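Local coordinates for protein trehalose monomycolate exporter MmpL3 (Mycobacterium tuberculosis, PDB 7NVH) that exports trehalose monomycolate, the mycolate carrier used to build the mycobacterial outer membrane, probably using the proton gradient as other RND-type transporters do, at residues I405-L410 / A592-S597; G383-L388 / V713-L718. All coordinates share one frame; numbering follows the deposited sequence.

Overall arrangement
Both contacts pack short helices on the helix bundle of this single-chain RND-type transporter, on the same side of its centre, and their own centres lie about 19 Å apart. Helices 385-391 and 401-408 follow each other in the chain. The first packs on helix 694-726 in interaction 2, the second on helix 582-607 in interaction 1. In sequence order both segments of interaction 1 lie between those of interaction 2. Val714 of helix 694-726 joins them by packing against Met407 and Thr594. Together they illustrate how a bundle ties the short helices between its two halves to helices of the second half.

Interaction 1 (I405-L410 / A592-S597); sequences IIMILL and ALTLGS
Helix 401-408 comes to helix 582-607 with Met407 as its main probe. The side chain leaves with CG anti to the backbone N (chi1 -156°) and stays extended, so that it reaches across the interface and crosses Leu593 and Thr594 obliquely. Its SD rests on one branch of Leu593, 3.7 Å from CD2. Beyond the sulfur, the methyl carbon CE of Met407 ends beside the Thr594 backbone and hydroxyl, 3.4 Å from OG1. That touch is packing: Thr594 OG1 is hydrogen-bonded to Met590 O one turn back in its own helix, and more weakly to Asp710. Val714 of helix 694-726 also touches Met407 and Thr594.

The backbone of Met407 supplies the polar half of the contact. Ser597 OG donates to Met407 O at 2.6 Å, lying in the carbonyl plane on a lone pair, with a C=O...OG angle of 138°. The serine oxygen is placed for this by a first torsion of -56°, which sets it anti to its own carbonyl carbon. Next along the chain, Ile408 adds a lighter apolar touch, its CG1 lying 4.0 Å from CD1 of Leu593. The two Leu593 methyls are thereby divided between Met407 and Ile408. At the end of the segment, Leu410 turns its CB toward Ser597, with the two CB atoms 3.9 Å apart, where the backbones also run nearest each other. A largely apolar seam between the end of a short helix, with the turn after it, and a long helix, stitched by one serine-to-carbonyl hydrogen bond, is the arrangement here, within the transmembrane bundle of an RND permease.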
# COMPACT_ATOMS: atom_id res chain seq x y z
N ILE A 405 8.35 14.40 -24.53
CA ILE A 405 8.21 13.32 -25.49
C ILE A 405 8.64 11.99 -24.87
O ILE A 405 7.92 10.99 -24.95
CB ILE A 405 9.00 13.62 -26.77
CG1 ILE A 405 8.33 14.75 -27.56
CG2 ILE A 405 9.14 12.38 -27.62
CD1 ILE A 405 9.09 15.16 -28.80
N ILE A 406 9.81 11.97 -24.24
CA ILE A 406 10.32 10.74 -23.64
C ILE A 406 9.60 10.37 -22.36
O ILE A 406 9.77 9.25 -21.86
CB ILE A 406 11.84 10.86 -23.38
CG1 ILE A 406 12.49 9.48 -23.37
CG2 ILE A 406 12.10 11.58 -22.07
CD1 ILE A 406 12.47 8.79 -24.71
N MET A 407 8.80 11.28 -21.81
CA MET A 407 8.02 11.04 -20.62
C MET A 407 6.58 10.67 -20.93
O MET A 407 5.88 10.15 -20.05
CB MET A 407 8.06 12.28 -19.73
CG MET A 407 7.83 12.05 -18.26
SD MET A 407 8.05 13.60 -17.36
CE MET A 407 7.40 13.16 -15.76
N ILE A 408 6.13 10.93 -22.16
CA ILE A 408 4.86 10.41 -22.63
C ILE A 408 5.03 8.99 -23.16
O ILE A 408 4.17 8.13 -22.95
CB ILE A 408 4.27 11.36 -23.70
CG1 ILE A 408 3.63 12.57 -23.03
CG2 ILE A 408 3.27 10.63 -24.57
CD1 ILE A 408 3.22 13.65 -24.01
N LEU A 409 6.15 8.72 -23.83
CA LEU A 409 6.43 7.37 -24.31
C LEU A 409 6.57 6.38 -23.17
O LEU A 409 6.42 5.17 -23.39
CB LEU A 409 7.70 7.36 -25.16
CG LEU A 409 7.64 8.08 -26.51
CD1 LEU A 409 8.70 7.53 -27.44
CD2 LEU A 409 6.26 7.95 -27.13
N LEU A 410 6.86 6.85 -21.96
CA LEU A 410 6.87 5.98 -20.79
C LEU A 410 5.46 5.66 -20.31
O LEU A 410 5.31 4.77 -19.47
CB LEU A 410 7.66 6.63 -19.65
CG LEU A 410 9.18 6.55 -19.77
CD1 LEU A 410 9.84 7.36 -18.67
CD2 LEU A 410 9.64 5.11 -19.72
N ALA A 592 0.73 14.93 -12.91
CA ALA A 592 -0.00 13.95 -13.71
C ALA A 592 0.92 13.23 -14.68
O ALA A 592 0.82 12.01 -14.85
CB ALA A 592 -1.15 14.62 -14.46
N LEU A 593 1.83 13.97 -15.32
CA LEU A 593 2.78 13.33 -16.22
C LEU A 593 3.69 12.36 -15.48
O LEU A 593 3.96 11.25 -15.97
CB LEU A 593 3.60 14.39 -16.95
CG LEU A 593 4.13 14.02 -18.33
CD1 LEU A 593 2.97 13.73 -19.27
CD2 LEU A 593 4.99 15.13 -18.88
N THR A 594 4.17 12.75 -14.30
CA THR A 594 5.01 11.86 -13.51
C THR A 594 4.25 10.61 -13.08
O THR A 594 4.80 9.51 -13.12
CB THR A 594 5.55 12.60 -12.28
OG1 THR A 594 6.20 13.81 -12.69
CG2 THR A 594 6.55 11.73 -11.53
N LEU A 595 2.99 10.77 -12.68
CA LEU A 595 2.18 9.62 -12.31
C LEU A 595 1.99 8.68 -13.49
O LEU A 595 2.09 7.45 -13.35
CB LEU A 595 0.83 10.08 -11.77
CG LEU A 595 -0.20 9.00 -11.45
CD1 LEU A 595 0.39 7.95 -10.53
CD2 LEU A 595 -1.43 9.64 -10.84
N GLY A 596 1.70 9.23 -14.67
CA GLY A 596 1.54 8.39 -15.84
C GLY A 596 2.80 7.63 -16.19
O GLY A 596 2.75 6.43 -16.48
N SER A 597 3.95 8.30 -16.16
CA SER A 597 5.20 7.63 -16.46
C SER A 597 5.53 6.56 -15.42
O SER A 597 6.03 5.48 -15.77
CB SER A 597 6.33 8.65 -16.56
OG SER A 597 6.02 9.64 -17.52

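Interaction 2 (G383-L388 / V713-L718)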
# COMPACT_ATOMS: atom_id res chain seq x y z
N GLY A 383 27.60 28.06 -8.76
CA GLY A 383 28.31 26.80 -8.83
C GLY A 383 27.84 25.92 -9.96
O GLY A 383 27.90 26.31 -11.13
N PHE A 384 27.38 24.71 -9.63
CA PHE A 384 26.85 23.79 -10.63
C PHE A 384 25.34 23.89 -10.78
O PHE A 384 24.84 23.84 -11.91
CB PHE A 384 27.22 22.35 -10.26
CG PHE A 384 26.34 21.31 -10.91
CD1 PHE A 384 26.51 20.97 -12.24
CD2 PHE A 384 25.33 20.69 -10.19
CE1 PHE A 384 25.71 20.03 -12.84
CE2 PHE A 384 24.53 19.74 -10.79
CZ PHE A 384 24.71 19.41 -12.11
N TRP A 385 24.61 24.02 -9.68
CA TRP A 385 23.16 24.09 -9.77
C TRP A 385 22.69 25.39 -10.39
O TRP A 385 21.64 25.43 -11.04
CB TRP A 385 22.54 23.90 -8.38
CG TRP A 385 22.41 22.47 -8.01
CD1 TRP A 385 23.12 21.81 -7.06
CD2 TRP A 385 21.52 21.52 -8.59
NE1 TRP A 385 22.72 20.50 -7.00
CE2 TRP A 385 21.74 20.30 -7.94
CE3 TRP A 385 20.56 21.59 -9.60
CZ2 TRP A 385 21.03 19.15 -8.26
CZ3 TRP A 385 19.85 20.45 -9.91
CH2 TRP A 385 20.09 19.24 -9.25
N GLY A 386 23.45 26.47 -10.20
CA GLY A 386 23.11 27.73 -10.84
C GLY A 386 23.58 27.85 -12.27
O GLY A 386 23.16 28.79 -12.96
N LYS A 387 24.43 26.93 -12.73
CA LYS A 387 24.87 26.92 -14.12
C LYS A 387 24.11 25.92 -14.97
O LYS A 387 24.11 26.06 -16.20
CB LYS A 387 26.37 26.62 -14.20
CG LYS A 387 27.23 27.86 -14.31
CD LYS A 387 28.71 27.53 -14.13
CE LYS A 387 29.18 26.54 -15.17
NZ LYS A 387 30.60 26.78 -15.57
N LEU A 388 23.49 24.91 -14.36
CA LEU A 388 22.60 24.04 -15.12
C LEU A 388 21.34 24.78 -15.54
O LEU A 388 20.97 24.80 -16.72
CB LEU A 388 22.26 22.80 -14.29
CG LEU A 388 21.16 21.89 -14.82
CD1 LEU A 388 21.69 21.00 -15.92
CD2 LEU A 388 20.59 21.05 -13.69
N VAL A 713 14.81 14.61 -13.53
CA VAL A 713 14.46 15.08 -14.86
C VAL A 713 13.56 16.30 -14.70
O VAL A 713 13.87 17.38 -15.21
CB VAL A 713 13.78 13.97 -15.68
CG1 VAL A 713 12.97 14.57 -16.81
CG2 VAL A 713 14.81 13.00 -16.22
N VAL A 714 12.46 16.12 -13.97
CA VAL A 714 11.47 17.18 -13.82
C VAL A 714 12.12 18.42 -13.21
O VAL A 714 12.20 19.47 -13.85
CB VAL A 714 10.28 16.70 -12.97
CG1 VAL A 714 9.31 17.83 -12.73
CG2 VAL A 714 9.59 15.54 -13.66
N ARG A 715 12.65 18.29 -11.99
CA ARG A 715 13.19 19.44 -11.29
C ARG A 715 14.31 20.11 -12.07
O ARG A 715 14.36 21.34 -12.16
CB ARG A 715 13.70 19.02 -9.91
CG ARG A 715 14.68 20.01 -9.31
CD ARG A 715 15.33 19.47 -8.06
NE ARG A 715 16.16 18.31 -8.33
CZ ARG A 715 17.31 18.06 -7.72
NH1 ARG A 715 18.00 16.97 -8.02
NH2 ARG A 715 17.77 18.90 -6.80
N MET A 716 15.21 19.32 -12.66
CA MET A 716 16.38 19.94 -13.27
C MET A 716 16.06 20.59 -14.61
O MET A 716 16.68 21.59 -14.96
CB MET A 716 17.51 18.92 -13.45
CG MET A 716 18.15 18.47 -12.15
SD MET A 716 19.61 17.44 -12.37
CE MET A 716 19.18 16.51 -13.83
N PHE A 717 15.11 20.05 -15.37
CA PHE A 717 14.91 20.58 -16.72
C PHE A 717 13.51 21.09 -16.99
O PHE A 717 13.36 22.14 -17.62
CB PHE A 717 15.26 19.51 -17.75
CG PHE A 717 16.67 19.00 -17.65
CD1 PHE A 717 17.75 19.85 -17.80
CD2 PHE A 717 16.91 17.66 -17.43
CE1 PHE A 717 19.04 19.37 -17.71
CE2 PHE A 717 18.19 17.17 -17.34
CZ PHE A 717 19.26 18.03 -17.48
N LEU A 718 12.47 20.37 -16.56
CA LEU A 718 11.12 20.70 -16.99
C LEU A 718 10.58 21.93 -16.28
O LEU A 718 10.03 22.82 -16.92
CB LEU A 718 10.20 19.50 -16.75
CG LEU A 718 9.05 19.32 -17.74
CD1 LEU A 718 9.57 19.33 -19.16
CD2 LEU A 718 8.30 18.04 -17.44
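Trp385 sets CH2, at the tip of its six-membered ring, over one face of the Arg715 guanidinium, 3.0 Å above that plane and displaced toward its rim. The two flat groups are inclined by 46°, so this is an oblique overlap and not a parallel stack. The indole gets there with CG anti to its own carbonyl carbon (chi1 -84°), which carries the ring tip across to helix 694-726, while Phe384 covers one ring face with CE2 above its centre. Arg715, bent at chi3, is held from beyond the contact: NH1 is hydrogen-bonded to Ala711 O and Thr675 OG1, and NH2 to Gly671 O. These bonds would fix the orientation of the guanidinium that the tryptophan meets, and the nearby indole may be polarised by its charge.

The neighbouring Met716 approaches the same ring at its edge, where CG lies near the ring plane, 3.4 Å from CZ3. Its sulfur makes a Met-aromatic contact, SD standing 4.7 Å from the six-membered ring centroid and 62° off the normal. In the fold, this is where short helix 385-391, at the surface of the RND-type bundle, settles against helix 694-726, which makes a wider pi-type turn at 713-718. One turn on from the tryptophan, Leu388 points toward that helix with CG anti to the backbone N and divides its branches between two residues. CD2 rests 3.8 Å from Met716 CB, whereas CD1 meets the Phe717 ring obliquely, 3.6 Å from CE1. On helix 401-408, Ile403 also touches Phe717.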